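Local coordinates for aromatic-amino-acid:2-oxoglutarate transaminase (Candida albicans, PDB 6HND), which probably transfers amino groups between aromatic amino acids, or 2-aminoadipate, and 2-oxo acids with the help of pyridoxal 5'-phosphate, at residues 145-150 with 351-356. Sequence-based numbering, arbitrary orientation.
Sequences DFIIRT and FIVGHK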
loop_
_atom_site.group_PDB
_atom_site.type_symbol
_atom_site.label_atom_id
_atom_site.label_comp_id
_atom_site.label_asym_id
_atom_site.label_seq_id
_atom_site.Cartn_x
_atom_site.Cartn_y
_atom_site.Cartn_z
ATOM N N ASP B 145 -14.622 -9.008 15.373
ATOM C CA ASP B 145 -15.762 -8.745 16.283
ATOM C C ASP B 145 -16.883 -8.053 15.510
ATOM O O ASP B 145 -18.052 -8.436 15.702
ATOM C CB ASP B 145 -15.284 -7.946 17.496
ATOM C CG ASP B 145 -14.395 -8.763 18.437
ATOM O OD1 ASP B 145 -14.327 -9.980 18.245
ATOM O OD2 ASP B 145 -13.767 -8.171 19.352
ATOM N N PHE B 146 -16.525 -7.095 14.646
ATOM C CA PHE B 146 -17.455 -6.293 13.816
ATOM C C PHE B 146 -18.180 -7.217 12.849
ATOM O O PHE B 146 -19.399 -7.066 12.693
ATOM C CB PHE B 146 -16.700 -5.186 13.069
ATOM C CG PHE B 146 -17.566 -4.283 12.229
ATOM C CD1 PHE B 146 -18.367 -3.315 12.816
ATOM C CD2 PHE B 146 -17.556 -4.381 10.846
ATOM C CE1 PHE B 146 -19.170 -2.494 12.040
ATOM C CE2 PHE B 146 -18.362 -3.560 10.073
ATOM C CZ PHE B 146 -19.160 -2.613 10.669
ATOM N N ILE B 147 -17.439 -8.110 12.178
ATOM C CA ILE B 147 -18.014 -9.083 11.198
ATOM C C ILE B 147 -18.861 -10.126 11.956
ATOM O O ILE B 147 -19.936 -10.481 11.473
ATOM C CB ILE B 147 -16.911 -9.691 10.312
ATOM C CG1 ILE B 147 -16.574 -8.745 9.167
ATOM C CG2 ILE B 147 -17.274 -11.053 9.753
ATOM C CD1 ILE B 147 -17.610 -8.729 8.060
ATOM N N ILE B 148 -18.441 -10.573 13.131
ATOM C CA ILE B 148 -19.275 -11.498 13.947
ATOM C C ILE B 148 -20.613 -10.794 14.243
ATOM O O ILE B 148 -21.653 -11.423 14.036
ATOM C CB ILE B 148 -18.529 -11.966 15.216
ATOM C CG1 ILE B 148 -17.365 -12.903 14.882
ATOM C CG2 ILE B 148 -19.491 -12.610 16.198
ATOM C CD1 ILE B 148 -16.441 -13.213 16.081
ATOM N N ARG B 149 -20.588 -9.514 14.627
ATOM C CA ARG B 149 -21.814 -8.746 14.978
ATOM C C ARG B 149 -22.716 -8.565 13.736
ATOM O O ARG B 149 -23.935 -8.796 13.844
ATOM C CB ARG B 149 -21.409 -7.418 15.628
ATOM C CG ARG B 149 -22.562 -6.651 16.266
ATOM C CD ARG B 149 -22.999 -7.206 17.623
ATOM N NE ARG B 149 -23.754 -6.223 18.394
ATOM C CZ ARG B 149 -25.053 -6.303 18.699
ATOM N NH1 ARG B 149 -25.793 -7.319 18.289
ATOM N NH2 ARG B 149 -25.618 -5.342 19.410
ATOM N N THR B 150 -22.154 -8.179 12.587
ATOM C CA THR B 150 -22.939 -7.689 11.416
ATOM C C THR B 150 -23.225 -8.801 10.404
ATOM O O THR B 150 -24.303 -8.745 9.777
ATOM C CB THR B 150 -22.244 -6.505 10.720
ATOM O OG1 THR B 150 -20.987 -6.934 10.174
ATOM C CG2 THR B 150 -22.051 -5.348 11.677
ATOM N N PHE B 351 -10.379 -4.057 5.100
ATOM C CA PHE B 351 -10.023 -5.462 5.404
ATOM C C PHE B 351 -10.770 -6.385 4.451
ATOM O O PHE B 351 -11.774 -5.986 3.854
ATOM C CB PHE B 351 -10.263 -5.769 6.890
ATOM C CG PHE B 351 -11.687 -5.630 7.358
ATOM C CD1 PHE B 351 -12.183 -4.404 7.771
ATOM C CD2 PHE B 351 -12.521 -6.729 7.391
ATOM C CE1 PHE B 351 -13.492 -4.292 8.206
ATOM C CE2 PHE B 351 -13.839 -6.606 7.801
ATOM C CZ PHE B 351 -14.324 -5.389 8.200
ATOM N N ILE B 352 -10.284 -7.612 4.363
ATOM C CA ILE B 352 -11.002 -8.718 3.694
ATOM C C ILE B 352 -11.322 -9.781 4.750
ATOM O O ILE B 352 -10.659 -9.821 5.811
ATOM C CB ILE B 352 -10.238 -9.283 2.483
ATOM C CG1 ILE B 352 -8.874 -9.844 2.864
ATOM C CG2 ILE B 352 -10.160 -8.227 1.392
ATOM C CD1 ILE B 352 -8.131 -10.430 1.719
ATOM N N VAL B 353 -12.370 -10.553 4.467
ATOM C CA VAL B 353 -12.833 -11.704 5.276
ATOM C C VAL B 353 -12.904 -12.859 4.297
ATOM O O VAL B 353 -13.492 -12.639 3.230
ATOM C CB VAL B 353 -14.206 -11.440 5.901
ATOM C CG1 VAL B 353 -14.599 -12.518 6.906
ATOM C CG2 VAL B 353 -14.292 -10.044 6.496
ATOM N N GLY B 354 -12.287 -13.986 4.646
ATOM C CA GLY B 354 -12.264 -15.204 3.821
ATOM C C GLY B 354 -11.705 -16.384 4.585
ATOM O O GLY B 354 -11.355 -16.221 5.792
ATOM N N HIS B 355 -11.636 -17.543 3.922
ATOM C CA HIS B 355 -11.055 -18.780 4.501
ATOM C C HIS B 355 -9.594 -18.520 4.900
ATOM O O HIS B 355 -8.849 -17.841 4.122
ATOM C CB HIS B 355 -11.204 -19.974 3.535
ATOM C CG HIS B 355 -11.051 -21.298 4.219
ATOM N ND1 HIS B 355 -9.827 -21.928 4.336
ATOM C CD2 HIS B 355 -11.957 -22.082 4.863
ATOM C CE1 HIS B 355 -9.993 -23.045 5.012
ATOM N NE2 HIS B 355 -11.295 -23.165 5.349
ATOM N N LYS B 356 -9.196 -19.058 6.053
ATOM C CA LYS B 356 -7.795 -19.129 6.534
ATOM C C LYS B 356 -6.837 -19.309 5.351
ATOM O O LYS B 356 -5.802 -18.617 5.329
ATOM C CB LYS B 356 -7.624 -20.293 7.520
ATOM C CG LYS B 356 -7.243 -19.909 8.944
ATOM C CD LYS B 356 -8.146 -20.504 10.046
ATOM C CE LYS B 356 -8.436 -21.994 9.927
ATOM N NZ LYS B 356 -7.205 -22.821 9.829
#
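In the large domain of this fold-type I aminotransferase, helix 137-151 packs on the seven-stranded mixed sheet, where F146 and I147 meet F351 and V353 of strand 350-355. That strand runs antiparallel to both its neighbours, 158-163 and 333-338, and the axes of segments 145-150 and 351-355 come within 10.9 Å, crossing at -70°. F351 and V353, two residues apart, turn to the same side of the sheet, and I147 touches both. Its CG1 lies 3.7 Å from CE2 of F351, approaching the ring at its edge and near its plane, and also 3.7 Å from CG2 of V353. The I147 torsion (chi1 -82°) sets CG1 anti to its carbonyl carbon and CG2 anti to its nitrogen; the terminal methyl CD1 rests 3.9 Å from V353 CG2. That same valine methyl sits in the plane of the F351 ring, at its edge. F146 adds a looser touch: its CD2 comes to the edge of the F351 ring, near its plane, 4.3 Å from CZ. The F146 ring also meets Y285 edge-to-face, and L396 and I399 of helix 392-418 pack against it. The interface is buried and wholly apolar. The F351 side chain lies about 7 Å from that of T338, a cofactor-binding residue, and about 10 Å from pyridoxal phosphate, near the site but without direct contact. Within the helix, T150 N and T150 OG1 grip F146 O from opposite faces of its carbonyl plane, while T150 CG2 lies 4.0 Å above the F146 ring, toward its rim.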